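Local coordinates for protein lipase aflb (Neosartorya fumigata, PDB 6IDY) that probably hydrolyses the ester bonds of lipids, as a fungal lipase with an alpha/beta-hydrolase-type core and a bound calcium ion, at residues Gly303-Tyr314 with Gln328-Ser336. Numbering follows the deposited sequence.
Sequences GDSAYVPTTTIY and QASAILSDS
Ser305 OG is gripped by both the backbone and the side chain of Ser336. Ser336 N donates to Ser305 OG over 3.1 Å in a fairly straight bond (164°), and Ser336 OG adds a weak one. Ser305 turns OG anti to its own carbonyl carbon (chi1 -89°), which brings the hydroxyl up against the 334-336 chain. Two backbone bonds bracket the same serine. Ser334 N reaches Asp304 O at 3.0 Å, and Ala306 N reaches Ser334 O. Together they make a single beta bridge between Ser305 and Ser334. A water joins Asp304 O to Ile332 O, and another links Ala306 O to Asp335 OD1, which also accepts from Val339 N.

Beyond the bridge, toward Tyr314, side-chain carbons make most of the contact. Leu333 CD1 meets Thr310 CG2 at 3.8 Å, and CD2 lies by Asp304 O. Thr312 CG2 sits 3.3 Å from Ala331 O, while its OG1 bonds Asn343. At the far end Ala331 CB sits over one face of the Tyr314 ring, 3.7 Å from the centroid, a CH-pi contact. Ile332 CG1 lies 3.4 Å from Tyr314 OH.

Segment 328-336, which contains a type I turn from Ala329 to Ile332, thus packs along strand 310-314. It is part of the loop leading to the parallel edge strand 341-345, consistent with the alpha/beta-hydrolase fold of lipases.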
ATOM      1  N   GLY A 303     -18.918   8.239  -1.908  1.00 20.00           N
ATOM      2  CA  GLY A 303     -17.516   7.818  -1.978  1.00 19.11           C
ATOM      3  C   GLY A 303     -17.041   7.122  -0.710  1.00 22.05           C
ATOM      4  O   GLY A 303     -15.988   6.482  -0.692  1.00 21.11           O
ATOM      5  N   ASP A 304     -17.829   7.247   0.361  1.00 19.12           N
ATOM      6  CA  ASP A 304     -17.602   6.604   1.656  1.00 18.13           C
ATOM      7  C   ASP A 304     -18.249   5.196   1.687  1.00 20.06           C
ATOM      8  O   ASP A 304     -18.156   4.497   2.698  1.00 19.35           O
ATOM      9  CB  ASP A 304     -18.096   7.506   2.810  1.00 19.59           C
ATOM     10  CG  ASP A 304     -19.558   7.910   2.759  1.00 25.00           C
ATOM     11  OD1 ASP A 304     -20.182   7.781   1.670  1.00 24.38           O
ATOM     12  OD2 ASP A 304     -20.082   8.367   3.799  1.00 28.48           O
ATOM     13  N   SER A 305     -18.894   4.791   0.569  1.00 15.83           N
ATOM     14  CA  SER A 305     -19.472   3.458   0.368  1.00 15.93           C
ATOM     15  C   SER A 305     -18.675   2.770  -0.736  1.00 19.71           C
ATOM     16  O   SER A 305     -18.089   3.447  -1.582  1.00 18.66           O
ATOM     17  CB  SER A 305     -20.947   3.534  -0.035  1.00 18.81           C
ATOM     18  OG  SER A 305     -21.802   3.552   1.094  1.00 23.00           O
ATOM     19  N   ALA A 306     -18.651   1.433  -0.737  1.00 17.28           N
ATOM     20  CA  ALA A 306     -17.934   0.686  -1.770  1.00 17.56           C
ATOM     21  C   ALA A 306     -18.586   0.820  -3.150  1.00 21.78           C
ATOM     22  O   ALA A 306     -19.788   1.095  -3.247  1.00 22.52           O
ATOM     23  CB  ALA A 306     -17.830  -0.776  -1.383  1.00 18.32           C
ATOM     24  N   TYR A 307     -17.781   0.635  -4.217  1.00 18.13           N
ATOM     25  CA  TYR A 307     -18.240   0.694  -5.610  1.00 17.83           C
ATOM     26  C   TYR A 307     -18.326  -0.696  -6.198  1.00 23.05           C
ATOM     27  O   TYR A 307     -19.024  -0.909  -7.187  1.00 23.92           O
ATOM     28  CB  TYR A 307     -17.266   1.547  -6.455  1.00 17.98           C
ATOM     29  CG  TYR A 307     -17.429   3.016  -6.173  1.00 17.92           C
ATOM     30  CD1 TYR A 307     -18.481   3.737  -6.730  1.00 18.92           C
ATOM     31  CD2 TYR A 307     -16.604   3.667  -5.257  1.00 17.69           C
ATOM     32  CE1 TYR A 307     -18.672   5.083  -6.430  1.00 18.28           C
ATOM     33  CE2 TYR A 307     -16.798   5.007  -4.938  1.00 18.10           C
ATOM     34  CZ  TYR A 307     -17.846   5.705  -5.513  1.00 23.33           C
ATOM     35  OH  TYR A 307     -18.058   7.018  -5.193  1.00 24.97           O
ATOM     36  N   VAL A 308     -17.542  -1.623  -5.640  1.00 19.02           N
ATOM     37  CA  VAL A 308     -17.427  -3.026  -6.077  1.00 17.94           C
ATOM     38  C   VAL A 308     -17.262  -3.860  -4.779  1.00 21.64           C
ATOM     39  O   VAL A 308     -16.967  -3.249  -3.745  1.00 19.77           O
ATOM     40  CB  VAL A 308     -16.198  -3.215  -7.044  1.00 20.88           C
ATOM     41  CG1 VAL A 308     -16.299  -2.332  -8.282  1.00 20.10           C
ATOM     42  CG2 VAL A 308     -14.861  -2.985  -6.330  1.00 19.67           C
ATOM     43  N   PRO A 309     -17.402  -5.216  -4.782  1.00 19.80           N
ATOM     44  CA  PRO A 309     -17.177  -5.974  -3.532  1.00 19.43           C
ATOM     45  C   PRO A 309     -15.826  -5.621  -2.902  1.00 23.42           C
ATOM     46  O   PRO A 309     -14.783  -5.831  -3.526  1.00 22.70           O
ATOM     47  CB  PRO A 309     -17.240  -7.434  -3.990  1.00 21.47           C
ATOM     48  CG  PRO A 309     -18.155  -7.398  -5.189  1.00 26.38           C
ATOM     49  CD  PRO A 309     -17.761  -6.125  -5.896  1.00 21.24           C
ATOM     50  N   THR A 310     -15.855  -4.997  -1.704  1.00 19.91           N
ATOM     51  CA  THR A 310     -14.625  -4.553  -1.037  1.00 19.16           C
ATOM     52  C   THR A 310     -14.385  -5.284   0.285  1.00 22.44           C
ATOM     53  O   THR A 310     -15.287  -5.393   1.119  1.00 21.18           O
ATOM     54  CB  THR A 310     -14.596  -3.018  -0.891  1.00 22.18           C
ATOM     55  OG1 THR A 310     -14.831  -2.426  -2.173  1.00 23.39           O
ATOM     56  CG2 THR A 310     -13.267  -2.498  -0.334  1.00 18.31           C
ATOM     57  N   THR A 311     -13.144  -5.762   0.465  1.00 19.46           N
ATOM     58  CA  THR A 311     -12.664  -6.456   1.656  1.00 19.23           C
ATOM     59  C   THR A 311     -11.578  -5.564   2.291  1.00 21.60           C
ATOM     60  O   THR A 311     -10.468  -5.484   1.761  1.00 20.47           O
ATOM     61  CB  THR A 311     -12.117  -7.845   1.256  1.00 22.83           C
ATOM     62  OG1 THR A 311     -13.103  -8.535   0.487  1.00 21.59           O
ATOM     63  CG2 THR A 311     -11.694  -8.687   2.459  1.00 19.77           C
ATOM     64  N   THR A 312     -11.910  -4.864   3.391  1.00 18.38           N
ATOM     65  CA  THR A 312     -10.943  -3.988   4.077  1.00 17.58           C
ATOM     66  C   THR A 312     -10.332  -4.764   5.227  1.00 21.70           C
ATOM     67  O   THR A 312     -11.045  -5.510   5.893  1.00 20.52           O
ATOM     68  CB  THR A 312     -11.559  -2.630   4.508  1.00 23.11           C
ATOM     69  OG1 THR A 312     -12.373  -2.802   5.671  1.00 19.78           O
ATOM     70  CG2 THR A 312     -12.345  -1.938   3.385  1.00 18.26           C
ATOM     71  N   ILE A 313      -9.001  -4.658   5.413  1.00 18.59           N
ATOM     72  CA  ILE A 313      -8.282  -5.393   6.458  1.00 18.29           C
ATOM     73  C   ILE A 313      -7.339  -4.424   7.142  1.00 21.89           C
ATOM     74  O   ILE A 313      -6.503  -3.800   6.484  1.00 21.41           O
ATOM     75  CB  ILE A 313      -7.575  -6.687   5.937  1.00 21.29           C
ATOM     76  CG1 ILE A 313      -8.494  -7.503   4.970  1.00 21.58           C
ATOM     77  CG2 ILE A 313      -7.120  -7.548   7.123  1.00 20.71           C
ATOM     78  CD1 ILE A 313      -7.809  -8.387   3.982  1.00 25.20           C
ATOM     79  N   TYR A 314      -7.493  -4.269   8.460  1.00 18.29           N
ATOM     80  CA  TYR A 314      -6.737  -3.263   9.212  1.00 17.62           C
ATOM     81  C   TYR A 314      -6.481  -3.654  10.651  1.00 21.82           C
ATOM     82  O   TYR A 314      -7.180  -4.508  11.196  1.00 20.51           O
ATOM     83  CB  TYR A 314      -7.471  -1.902   9.135  1.00 17.24           C
ATOM     84  CG  TYR A 314      -8.904  -1.956   9.622  1.00 17.81           C
ATOM     85  CD1 TYR A 314      -9.920  -2.480   8.818  1.00 19.24           C
ATOM     86  CD2 TYR A 314      -9.257  -1.439  10.864  1.00 18.45           C
ATOM     87  CE1 TYR A 314     -11.246  -2.504   9.251  1.00 17.93           C
ATOM     88  CE2 TYR A 314     -10.579  -1.454  11.306  1.00 19.42           C
ATOM     89  CZ  TYR A 314     -11.569  -1.993  10.498  1.00 21.76           C
ATOM     90  OH  TYR A 314     -12.860  -2.032  10.953  1.00 20.04           O
ATOM     91  N   GLN A 328     -15.353   4.374  14.109  1.00 18.66           N
ATOM     92  CA  GLN A 328     -14.913   5.479  13.236  1.00 17.99           C
ATOM     93  C   GLN A 328     -13.633   5.167  12.445  1.00 21.80           C
ATOM     94  O   GLN A 328     -13.125   6.052  11.762  1.00 21.63           O
ATOM     95  CB  GLN A 328     -14.766   6.812  14.023  1.00 18.66           C
ATOM     96  CG  GLN A 328     -15.825   7.071  15.121  1.00 14.55           C
ATOM     97  CD  GLN A 328     -17.255   7.009  14.632  1.00 29.65           C
ATOM     98  OE1 GLN A 328     -17.586   7.399  13.499  1.00 22.50           O
ATOM     99  NE2 GLN A 328     -18.140   6.532  15.493  1.00 26.48           N
ATOM    100  N   ALA A 329     -13.116   3.921  12.531  1.00 18.25           N
ATOM    101  CA  ALA A 329     -11.895   3.479  11.839  1.00 17.26           C
ATOM    102  C   ALA A 329     -11.845   3.949  10.388  1.00 20.54           C
ATOM    103  O   ALA A 329     -12.836   3.839   9.663  1.00 18.89           O
ATOM    104  CB  ALA A 329     -11.750   1.959  11.912  1.00 17.92           C
ATOM    105  N   SER A 330     -10.695   4.521   9.985  1.00 17.01           N
ATOM    106  CA  SER A 330     -10.469   5.074   8.649  1.00 15.98           C
ATOM    107  C   SER A 330     -10.684   4.058   7.523  1.00 19.15           C
ATOM    108  O   SER A 330     -11.050   4.434   6.408  1.00 18.39           O
ATOM    109  CB  SER A 330      -9.062   5.650   8.555  1.00 16.65           C
ATOM    110  OG  SER A 330      -8.936   6.390   7.356  1.00 20.75           O
ATOM    111  N   ALA A 331     -10.457   2.783   7.820  1.00 15.98           N
ATOM    112  CA  ALA A 331     -10.573   1.699   6.854  1.00 16.24           C
ATOM    113  C   ALA A 331     -11.991   1.285   6.524  1.00 20.13           C
ATOM    114  O   ALA A 331     -12.197   0.605   5.525  1.00 20.70           O
ATOM    115  CB  ALA A 331      -9.792   0.505   7.353  1.00 17.33           C
ATOM    116  N   ILE A 332     -12.968   1.677   7.345  1.00 16.61           N
ATOM    117  CA  ILE A 332     -14.356   1.258   7.166  1.00 15.78           C
ATOM    118  C   ILE A 332     -15.027   1.902   5.955  1.00 20.55           C
ATOM    119  O   ILE A 332     -14.980   3.117   5.785  1.00 19.87           O
ATOM    120  CB  ILE A 332     -15.188   1.466   8.474  1.00 18.00           C
ATOM    121  CG1 ILE A 332     -14.681   0.539   9.613  1.00 17.75           C
ATOM    122  CG2 ILE A 332     -16.715   1.290   8.233  1.00 17.30           C
ATOM    123  CD1 ILE A 332     -15.244   0.883  11.053  1.00 19.76           C
ATOM    124  N   LEU A 333     -15.667   1.066   5.130  1.00 17.34           N
ATOM    125  CA  LEU A 333     -16.507   1.516   4.033  1.00 17.42           C
ATOM    126  C   LEU A 333     -17.918   1.064   4.337  1.00 22.03           C
ATOM    127  O   LEU A 333     -18.129  -0.036   4.863  1.00 22.57           O
ATOM    128  CB  LEU A 333     -16.074   0.971   2.660  1.00 17.12           C
ATOM    129  CG  LEU A 333     -14.820   1.594   2.022  1.00 20.72           C
ATOM    130  CD1 LEU A 333     -14.525   0.955   0.683  1.00 20.40           C
ATOM    131  CD2 LEU A 333     -14.937   3.122   1.870  1.00 20.98           C
ATOM    132  N   SER A 334     -18.885   1.913   4.020  1.00 17.95           N
ATOM    133  CA  SER A 334     -20.293   1.559   4.156  1.00 17.86           C
ATOM    134  C   SER A 334     -20.657   0.800   2.877  1.00 20.85           C
ATOM    135  O   SER A 334     -19.820   0.685   1.970  1.00 19.46           O
ATOM    136  CB  SER A 334     -21.151   2.814   4.298  1.00 18.39           C
ATOM    137  OG  SER A 334     -21.077   3.299   5.626  1.00 22.86           O
ATOM    138  N   ASP A 335     -21.886   0.291   2.795  1.00 18.21           N
ATOM    139  CA  ASP A 335     -22.315  -0.435   1.614  1.00 18.74           C
ATOM    140  C   ASP A 335     -23.698   0.007   1.120  1.00 23.64           C
ATOM    141  O   ASP A 335     -24.550  -0.837   0.855  1.00 22.89           O
ATOM    142  CB  ASP A 335     -22.261  -1.957   1.848  1.00 20.47           C
ATOM    143  CG  ASP A 335     -22.395  -2.760   0.565  1.00 26.15           C
ATOM    144  OD1 ASP A 335     -21.998  -2.243  -0.511  1.00 27.14           O
ATOM    145  OD2 ASP A 335     -22.902  -3.893   0.632  1.00 27.23           O
ATOM    146  N   SER A 336     -23.898   1.325   0.939  1.00 20.34           N
ATOM    147  CA  SER A 336     -25.167   1.884   0.464  1.00 20.01           C
ATOM    148  C   SER A 336     -25.539   1.451  -0.968  1.00 23.55           C
ATOM    149  O   SER A 336     -26.726   1.452  -1.310  1.00 22.48           O
ATOM    150  CB  SER A 336     -25.163   3.403   0.600  1.00 21.85           C
ATOM    151  OG  SER A 336     -24.979   3.770   1.957  1.00 25.71           O
TER
HETATM  152  O   HOH W   1     -16.767   5.023   5.064  1.00 21.14           O
HETATM  153  O   HOH W   2     -21.625   0.311  -1.422  1.00 18.74           O